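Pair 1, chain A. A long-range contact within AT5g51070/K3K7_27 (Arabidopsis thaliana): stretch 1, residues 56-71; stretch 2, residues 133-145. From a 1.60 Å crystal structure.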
# COMPACT_ATOMS: atom_id res chain seq x y z
N GLY A 56 -6.80 -14.44 -1.18
CA GLY A 56 -7.51 -14.60 -2.41
C GLY A 56 -7.79 -13.33 -3.21
O GLY A 56 -8.37 -13.37 -4.24
N ILE A 57 -7.35 -12.20 -2.69
CA ILE A 57 -7.42 -10.97 -3.42
C ILE A 57 -6.38 -10.96 -4.51
O ILE A 57 -5.30 -11.29 -4.28
CB ILE A 57 -7.22 -9.76 -2.51
CG1 ILE A 57 -8.43 -9.57 -1.63
CG2 ILE A 57 -7.03 -8.48 -3.29
CD1 ILE A 57 -8.22 -8.60 -0.51
N THR A 58 -6.77 -10.51 -5.68
CA THR A 58 -5.89 -10.41 -6.82
C THR A 58 -5.91 -9.01 -7.36
O THR A 58 -6.83 -8.32 -7.15
CB THR A 58 -6.28 -11.34 -8.01
OG1 THR A 58 -7.61 -11.08 -8.41
CG2 THR A 58 -6.13 -12.74 -7.64
N ILE A 59 -4.86 -8.65 -8.09
CA ILE A 59 -4.69 -7.30 -8.56
C ILE A 59 -5.79 -6.81 -9.51
O ILE A 59 -6.21 -5.70 -9.39
CB ILE A 59 -3.27 -7.11 -9.13
CG1 ILE A 59 -3.00 -5.66 -9.44
CG2 ILE A 59 -3.00 -7.99 -10.34
CD1 ILE A 59 -2.95 -4.75 -8.25
N ASP A 60 -6.27 -7.65 -10.39
CA ASP A 60 -7.31 -7.18 -11.27
C ASP A 60 -8.59 -6.80 -10.60
O ASP A 60 -9.19 -5.81 -10.90
CB ASP A 60 -7.53 -8.17 -12.42
CG ASP A 60 -6.38 -8.13 -13.43
OD1 ASP A 60 -5.90 -7.03 -13.83
OD2 ASP A 60 -5.91 -9.22 -13.76
N LYS A 61 -8.99 -7.61 -9.67
CA LYS A 61 -10.15 -7.28 -8.89
C LYS A 61 -9.95 -6.02 -8.07
O LYS A 61 -10.78 -5.21 -8.02
CB LYS A 61 -10.52 -8.43 -7.97
CG LYS A 61 -11.03 -9.66 -8.68
CD LYS A 61 -12.38 -9.41 -9.31
CE LYS A 61 -13.02 -10.72 -9.75
NZ LYS A 61 -12.40 -11.14 -11.04
N ALA A 62 -8.78 -5.91 -7.47
CA ALA A 62 -8.48 -4.73 -6.70
C ALA A 62 -8.49 -3.47 -7.55
O ALA A 62 -9.04 -2.52 -7.17
CB ALA A 62 -7.18 -4.89 -5.93
N ARG A 63 -7.93 -3.53 -8.72
CA ARG A 63 -7.96 -2.40 -9.62
C ARG A 63 -9.38 -1.94 -10.04
O ARG A 63 -9.66 -0.80 -10.03
CB ARG A 63 -7.18 -2.71 -10.89
CG ARG A 63 -5.70 -2.81 -10.71
CD ARG A 63 -5.07 -3.21 -12.05
NE ARG A 63 -3.63 -3.23 -12.00
CZ ARG A 63 -2.89 -4.13 -12.59
NH1 ARG A 63 -3.49 -5.04 -13.32
NH2 ARG A 63 -1.59 -4.12 -12.46
N GLU A 64 -10.27 -2.88 -10.28
CA GLU A 64 -11.65 -2.55 -10.57
C GLU A 64 -12.32 -1.82 -9.45
O GLU A 64 -13.06 -0.90 -9.66
CB GLU A 64 -12.46 -3.80 -10.84
CG GLU A 64 -12.07 -4.47 -12.11
CD GLU A 64 -12.65 -5.85 -12.30
OE1 GLU A 64 -13.57 -6.21 -11.57
OE2 GLU A 64 -12.17 -6.54 -13.21
N ALA A 65 -12.05 -2.27 -8.25
CA ALA A 65 -12.63 -1.66 -7.12
C ALA A 65 -12.18 -0.25 -6.99
O ALA A 65 -12.94 0.60 -6.71
CB ALA A 65 -12.27 -2.44 -5.87
N VAL A 66 -10.88 -0.03 -7.16
CA VAL A 66 -10.36 1.29 -6.96
C VAL A 66 -10.91 2.32 -7.97
O VAL A 66 -11.22 3.43 -7.63
CB VAL A 66 -8.82 1.27 -6.95
CG1 VAL A 66 -8.25 2.68 -7.01
CG2 VAL A 66 -8.34 0.63 -5.66
N TRP A 67 -10.93 1.89 -9.19
CA TRP A 67 -11.44 2.73 -10.21
C TRP A 67 -12.88 3.09 -9.92
O TRP A 67 -13.26 4.26 -9.91
CB TRP A 67 -11.32 2.04 -11.57
CG TRP A 67 -11.96 2.88 -12.65
CD1 TRP A 67 -13.15 2.67 -13.28
CD2 TRP A 67 -11.44 4.11 -13.24
NE1 TRP A 67 -13.41 3.64 -14.18
CE2 TRP A 67 -12.43 4.53 -14.21
CE3 TRP A 67 -10.29 4.84 -13.10
CZ2 TRP A 67 -12.27 5.68 -14.97
CZ3 TRP A 67 -10.15 6.00 -13.86
CH2 TRP A 67 -11.13 6.40 -14.77
N SER A 68 -13.64 2.07 -9.55
CA SER A 68 -15.03 2.31 -9.30
C SER A 68 -15.26 3.29 -8.16
O SER A 68 -16.05 4.21 -8.25
CB SER A 68 -15.70 0.98 -9.03
OG SER A 68 -17.03 1.23 -8.75
N ILE A 69 -14.56 3.09 -7.07
CA ILE A 69 -14.79 3.91 -5.90
C ILE A 69 -14.48 5.38 -6.07
O ILE A 69 -15.25 6.21 -5.68
CB ILE A 69 -14.04 3.32 -4.66
CG1 ILE A 69 -14.60 1.96 -4.35
CG2 ILE A 69 -14.22 4.17 -3.43
CD1 ILE A 69 -13.71 1.16 -3.46
N TRP A 70 -13.34 5.66 -6.66
CA TRP A 70 -12.84 7.00 -6.84
C TRP A 70 -13.15 7.65 -8.17
O TRP A 70 -13.07 8.86 -8.25
CB TRP A 70 -11.32 7.05 -6.60
CG TRP A 70 -11.02 7.04 -5.13
CD1 TRP A 70 -10.97 8.14 -4.29
CD2 TRP A 70 -10.84 5.90 -4.26
NE1 TRP A 70 -10.74 7.77 -3.01
CE2 TRP A 70 -10.66 6.45 -2.91
CE3 TRP A 70 -10.75 4.56 -4.43
CZ2 TRP A 70 -10.47 5.64 -1.82
CZ3 TRP A 70 -10.56 3.77 -3.33
CH2 TRP A 70 -10.44 4.30 -2.05
N ASP A 71 -13.41 6.87 -9.21
CA ASP A 71 -13.56 7.47 -10.54
C ASP A 71 -14.88 7.39 -11.30
O ASP A 71 -15.06 8.10 -12.26
CB ASP A 71 -12.42 7.04 -11.45
CG ASP A 71 -11.15 7.83 -11.21
OD1 ASP A 71 -10.37 7.44 -10.35
OD2 ASP A 71 -10.98 8.84 -11.86
N GLY A 133 -8.74 5.96 5.64
CA GLY A 133 -9.89 5.17 5.38
C GLY A 133 -9.98 4.63 3.97
O GLY A 133 -10.80 3.84 3.67
N SER A 134 -9.07 5.06 3.12
CA SER A 134 -9.08 4.63 1.74
C SER A 134 -8.88 3.14 1.57
O SER A 134 -9.59 2.55 0.85
CB SER A 134 -8.06 5.41 0.92
OG SER A 134 -8.32 6.77 1.03
N ALA A 135 -7.94 2.56 2.27
CA ALA A 135 -7.73 1.12 2.10
C ALA A 135 -8.94 0.29 2.48
O ALA A 135 -9.26 -0.64 1.83
CB ALA A 135 -6.51 0.66 2.89
N GLY A 136 -9.56 0.69 3.55
CA GLY A 136 -10.75 0.05 4.01
C GLY A 136 -11.86 0.08 3.01
O GLY A 136 -12.56 -0.87 2.93
N ARG A 137 -12.00 1.16 2.28
CA ARG A 137 -13.07 1.21 1.31
C ARG A 137 -12.89 0.16 0.23
O ARG A 137 -13.83 -0.43 -0.19
CB ARG A 137 -13.16 2.57 0.69
CG ARG A 137 -13.44 3.68 1.67
CD ARG A 137 -13.34 5.03 1.03
NE ARG A 137 -14.49 5.31 0.22
CZ ARG A 137 -14.63 6.40 -0.52
NH1 ARG A 137 -13.68 7.31 -0.53
NH2 ARG A 137 -15.71 6.61 -1.24
N VAL A 138 -11.68 0.00 -0.24
CA VAL A 138 -11.39 -1.01 -1.21
C VAL A 138 -11.62 -2.42 -0.67
O VAL A 138 -12.19 -3.22 -1.31
CB VAL A 138 -9.93 -0.91 -1.67
CG1 VAL A 138 -9.58 -1.96 -2.68
CG2 VAL A 138 -9.64 0.46 -2.20
N LEU A 139 -11.13 -2.68 0.54
CA LEU A 139 -11.30 -3.98 1.11
C LEU A 139 -12.79 -4.30 1.31
O LEU A 139 -13.20 -5.39 1.10
CB LEU A 139 -10.47 -4.16 2.38
CG LEU A 139 -8.96 -4.08 2.15
CD1 LEU A 139 -8.23 -4.14 3.48
CD2 LEU A 139 -8.44 -5.21 1.31
N LYS A 140 -13.53 -3.30 1.70
CA LYS A 140 -14.95 -3.51 1.89
C LYS A 140 -15.61 -3.88 0.58
O LYS A 140 -16.43 -4.73 0.53
CB LYS A 140 -15.62 -2.29 2.50
CG LYS A 140 -17.12 -2.44 2.70
CD LYS A 140 -17.73 -1.24 3.38
CE LYS A 140 -19.11 -1.58 3.93
NZ LYS A 140 -20.05 -0.44 3.80
N ARG A 141 -15.22 -3.21 -0.48
CA ARG A 141 -15.75 -3.51 -1.77
C ARG A 141 -15.37 -4.91 -2.20
O ARG A 141 -16.11 -5.58 -2.85
CB ARG A 141 -15.34 -2.45 -2.79
CG ARG A 141 -15.79 -2.72 -4.19
CD ARG A 141 -17.28 -2.40 -4.32
NE ARG A 141 -17.64 -1.01 -4.14
CZ ARG A 141 -17.79 -0.15 -5.13
NH1 ARG A 141 -17.57 -0.53 -6.36
NH2 ARG A 141 -18.12 1.08 -4.91
N LEU A 142 -14.19 -5.36 -1.83
CA LEU A 142 -13.76 -6.72 -2.13
C LEU A 142 -14.29 -7.78 -1.16
O LEU A 142 -14.05 -8.90 -1.37
CB LEU A 142 -12.23 -6.81 -2.21
CG LEU A 142 -11.57 -5.89 -3.21
CD1 LEU A 142 -10.06 -5.83 -3.08
CD2 LEU A 142 -11.93 -6.32 -4.61
N GLY A 143 -15.01 -7.38 -0.13
CA GLY A 143 -15.51 -8.35 0.82
C GLY A 143 -14.49 -8.95 1.77
O GLY A 143 -14.67 -10.02 2.29
N ALA A 144 -13.43 -8.20 2.02
CA ALA A 144 -12.31 -8.69 2.80
C ALA A 144 -12.34 -8.08 4.19
O ALA A 144 -12.91 -7.06 4.39
CB ALA A 144 -11.00 -8.37 2.12
N ASN A 145 -11.70 -8.73 5.13
CA ASN A 145 -11.65 -8.22 6.49
C ASN A 145 -10.27 -7.70 6.81
O ASN A 145 -9.40 -8.43 6.91
CB ASN A 145 -11.99 -9.37 7.43
CG ASN A 145 -12.05 -8.99 8.90
OD1 ASN A 145 -11.30 -8.23 9.40
ND2 ASN A 145 -12.97 -9.59 9.57

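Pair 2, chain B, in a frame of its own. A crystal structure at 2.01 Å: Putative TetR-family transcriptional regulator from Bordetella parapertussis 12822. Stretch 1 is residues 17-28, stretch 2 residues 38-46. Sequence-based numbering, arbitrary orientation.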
# COMPACT_ATOMS: atom_id res chain seq x y z
N ASP B 17 -9.01 -24.86 10.02
CA ASP B 17 -7.88 -24.07 9.54
C ASP B 17 -7.57 -24.28 8.07
O ASP B 17 -6.93 -23.44 7.45
CB ASP B 17 -6.62 -24.37 10.37
CG ASP B 17 -6.94 -24.93 11.75
OD1 ASP B 17 -7.73 -24.29 12.50
OD2 ASP B 17 -6.40 -26.01 12.07
N THR B 18 -8.01 -25.41 7.51
CA THR B 18 -7.86 -25.65 6.08
C THR B 18 -8.74 -24.68 5.30
O THR B 18 -8.30 -24.08 4.32
CB THR B 18 -8.20 -27.11 5.70
OG1 THR B 18 -7.62 -28.00 6.65
CG2 THR B 18 -7.68 -27.44 4.30
N ILE B 19 -9.99 -24.53 5.75
CA ILE B 19 -10.92 -23.55 5.18
C ILE B 19 -10.30 -22.16 5.25
O ILE B 19 -10.17 -21.49 4.23
CB ILE B 19 -12.30 -23.58 5.91
CG1 ILE B 19 -12.91 -24.98 5.84
CG2 ILE B 19 -13.25 -22.54 5.32
CD1 ILE B 19 -13.77 -25.34 7.02
N ILE B 20 -9.90 -21.76 6.45
CA ILE B 20 -9.23 -20.48 6.69
C ILE B 20 -8.00 -20.31 5.80
O ILE B 20 -7.82 -19.27 5.17
CB ILE B 20 -8.85 -20.30 8.19
CG1 ILE B 20 -10.11 -20.17 9.06
CG2 ILE B 20 -7.94 -19.09 8.39
CD1 ILE B 20 -10.80 -18.81 8.95
N GLU B 21 -7.16 -21.36 5.75
CA GLU B 21 -5.92 -21.37 4.96
C GLU B 21 -6.22 -21.20 3.47
O GLU B 21 -5.59 -20.39 2.79
CB GLU B 21 -5.17 -22.70 5.19
CG GLU B 21 -3.69 -22.71 4.75
CD GLU B 21 -2.96 -24.02 5.13
OE1 GLU B 21 -1.71 -23.99 5.26
OE2 GLU B 21 -3.63 -25.08 5.31
N ARG B 22 -7.20 -21.96 2.98
CA ARG B 22 -7.53 -21.98 1.56
C ARG B 22 -8.27 -20.70 1.12
O ARG B 22 -8.01 -20.18 0.03
CB ARG B 22 -8.31 -23.26 1.20
CG ARG B 22 -7.73 -24.02 0.02
CD ARG B 22 -6.74 -25.11 0.44
NE ARG B 22 -7.34 -26.45 0.37
CZ ARG B 22 -6.71 -27.59 0.66
NH1 ARG B 22 -5.44 -27.59 1.07
NH2 ARG B 22 -7.36 -28.74 0.55
N ALA B 23 -9.16 -20.20 1.98
CA ALA B 23 -9.85 -18.92 1.78
C ALA B 23 -8.89 -17.73 1.74
O ALA B 23 -9.01 -16.85 0.88
CB ALA B 23 -10.88 -18.70 2.86
N ALA B 24 -7.96 -17.71 2.69
CA ALA B 24 -6.94 -16.65 2.74
C ALA B 24 -6.21 -16.56 1.40
O ALA B 24 -6.05 -15.48 0.85
CB ALA B 24 -5.96 -16.91 3.87
N ALA B 25 -5.80 -17.71 0.86
CA ALA B 25 -5.11 -17.72 -0.43
C ALA B 25 -5.96 -17.11 -1.57
O ALA B 25 -5.46 -16.30 -2.35
CB ALA B 25 -4.64 -19.13 -0.78
N MSE B 26 -7.23 -17.46 -1.64
CA MSE B 26 -8.09 -16.91 -2.69
C MSE B 26 -8.41 -15.42 -2.52
O MSE B 26 -8.34 -14.66 -3.50
CB MSE B 26 -9.35 -17.73 -2.84
CG MSE B 26 -9.12 -18.96 -3.70
SE MSE B 26 -10.68 -20.06 -3.92
CE MSE B 26 -10.74 -20.83 -2.13
N PHE B 27 -8.75 -15.01 -1.30
CA PHE B 27 -9.02 -13.60 -1.00
C PHE B 27 -7.83 -12.71 -1.35
O PHE B 27 -8.00 -11.52 -1.66
CB PHE B 27 -9.34 -13.40 0.49
CG PHE B 27 -10.64 -14.04 0.96
CD1 PHE B 27 -11.60 -14.48 0.07
CD2 PHE B 27 -10.90 -14.15 2.32
CE1 PHE B 27 -12.79 -15.05 0.52
CE2 PHE B 27 -12.07 -14.71 2.79
CZ PHE B 27 -13.03 -15.17 1.88
N ALA B 28 -6.62 -13.28 -1.26
CA ALA B 28 -5.37 -12.56 -1.53
C ALA B 28 -4.94 -12.53 -3.01
O ALA B 28 -4.25 -11.59 -3.41
CB ALA B 28 -4.22 -13.08 -0.64
N GLY B 38 -18.80 -21.18 -2.73
CA GLY B 38 -18.67 -22.35 -3.60
C GLY B 38 -17.22 -22.60 -3.98
O GLY B 38 -16.75 -23.74 -3.93
N ASP B 39 -16.52 -21.53 -4.36
CA ASP B 39 -15.07 -21.57 -4.65
C ASP B 39 -14.27 -22.19 -3.50
O ASP B 39 -13.39 -23.03 -3.73
CB ASP B 39 -14.55 -20.15 -4.93
CG ASP B 39 -15.06 -19.57 -6.24
OD1 ASP B 39 -15.36 -20.35 -7.16
OD2 ASP B 39 -15.13 -18.33 -6.34
N ILE B 40 -14.57 -21.76 -2.27
CA ILE B 40 -13.94 -22.31 -1.06
C ILE B 40 -14.29 -23.79 -0.85
O ILE B 40 -13.32 -24.58 -0.55
CB ILE B 40 -14.30 -21.45 0.18
CG1 ILE B 40 -13.83 -19.98 -0.00
CG2 ILE B 40 -13.68 -22.07 1.50
CD1 ILE B 40 -14.72 -18.99 0.84
N ALA B 41 -15.60 -24.11 -1.00
CA ALA B 41 -16.05 -25.47 -0.78
C ALA B 41 -15.21 -26.46 -1.58
O ALA B 41 -14.71 -27.46 -1.01
CB ALA B 41 -17.56 -25.58 -1.11
N ARG B 42 -15.00 -26.12 -2.88
CA ARG B 42 -14.27 -26.99 -3.80
C ARG B 42 -12.74 -26.81 -3.77
O ARG B 42 -12.02 -27.61 -4.36
CB ARG B 42 -14.82 -26.83 -5.22
CG ARG B 42 -16.25 -27.39 -5.41
CD ARG B 42 -16.90 -26.81 -6.67
NE ARG B 42 -16.76 -25.35 -6.74
CZ ARG B 42 -15.80 -24.70 -7.41
NH1 ARG B 42 -14.88 -25.38 -8.10
NH2 ARG B 42 -15.76 -23.38 -7.41
N ALA B 43 -12.25 -25.77 -3.09
CA ALA B 43 -10.80 -25.64 -2.88
C ALA B 43 -10.33 -26.58 -1.78
O ALA B 43 -9.19 -27.06 -1.80
CB ALA B 43 -10.41 -24.20 -2.56
N CYS B 44 -11.21 -26.86 -0.82
CA CYS B 44 -10.95 -27.84 0.22
C CYS B 44 -11.42 -29.20 -0.27
O CYS B 44 -11.61 -30.13 0.52
CB CYS B 44 -11.68 -27.46 1.51
SG CYS B 44 -11.25 -25.80 2.11
N GLU B 45 -11.59 -29.30 -1.59
CA GLU B 45 -12.16 -30.46 -2.26
C GLU B 45 -13.32 -30.98 -1.42
O GLU B 45 -13.26 -32.10 -0.89
CB GLU B 45 -11.08 -31.54 -2.50
CG GLU B 45 -10.00 -31.10 -3.50
CD GLU B 45 -8.65 -31.77 -3.25
OE1 GLU B 45 -7.66 -31.04 -2.99
OE2 GLU B 45 -8.57 -33.02 -3.33
N CYS B 46 -14.34 -30.14 -1.27
CA CYS B 46 -15.48 -30.44 -0.38
C CYS B 46 -16.85 -29.92 -0.89
O CYS B 46 -16.93 -29.12 -1.89
CB CYS B 46 -15.19 -29.88 1.03
SG CYS B 46 -16.09 -30.76 2.33

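Pair 1 and pair 2 set two helices against each other in nearly the same way. The angle between their N-to-C directions is 117° in pair 1 and 124° in pair 2, with closest axis approaches of 9.3 and 9.5 Å, and 14 central residues superpose with an RMSD of 0.5 Å. In each pair the closest CA approach involves the same position of the second helix: Ala65(A) and Val138(A) have CA atoms 6.1 Å apart, Ala23(B) and Ile40(B) 6.0 Å. Val138(A) coincides with Ile40(B), but the partners on the first helix are one residue out of step, since Ala65(A) falls on Arg22(B) and Ala23(B) on Val66(A).

The first rule is a branched aliphatic knob at the center. Val138(A) sits among Ala65(A), Val66(A), Ile69(A) and Trp70(A); Ile40(B) sits among Ile19(B), Ala23(B), Met26(B) and Phe27(B). Three walls of the hole match by position, and their sizes differ. Val66(A) brings CG2 to 3.7 Å from CG2 of Val138(A), whereas the smaller Ala23(B) leaves its CB 4.3 Å from CG1 of the longer Ile40(B). At the aromatic wall, Trp70(A) reaches CG2 of Val138(A) with CZ3 at 3.6 Å, meeting it at the ring edge; Phe27(B) extends CZ to 4.3 Å from CD1 of Ile40(B). Within pair 1, Trp70(A) CH2 also lies 3.5 Å from the backbone O of Ser134(A), near the ring plane.

The remaining matched wall is Ile69(A) in pair 1 and Met26(B), a selenomethionine, in pair 2. Their side-chain centers differ by only 0.6 Å, but their neighbors are of different kinds. Ile69(A) lies over one face of each of two guanidinium groups, with CG2 3.6 Å from NH2 of Arg137(A) and CG1 3.7 Å from NH2 of Arg141(A). Met26(B) instead packs CE 3.4 Å from CB of Ala43(B), which occupies the Arg141(A) position.

The second rule concerns where an arginine is placed. In pair 1 the second helix supplies it: Arg141(A) lays its CG 3.9 Å from CB of Ala65(A), and its NH1 donates a 3.0 Å hydrogen bond to OG of Ser68(A). In pair 2 this pairing of large and small is reversed. Arg22(B) takes the Ala65(A) position and faces Ala43(B), its CG 3.7 Å from that residue's CB, while its NE donates a 2.9 Å hydrogen bond to the backbone O of Ala43(B). Each interface thus sets one arginine against an alanine, from opposite helices, and a hydrogen bond across the contact holds the arginine in each.

Beyond the knob, Leu142(A) and Cys44(B) coincide, with side-chain centers 0.5 Å apart. CD1 of Leu142(A) lies 4.2 Å from CB of Ala62(A); SG of Cys44(B) lies 4.2 Å from CG1 of Ile19(B), the residue matching Ala62(A). A large residue meets a small one in pair 1, and the sizes trade sides in pair 2. The backbone fixes the sites, while bulk can come from either helix.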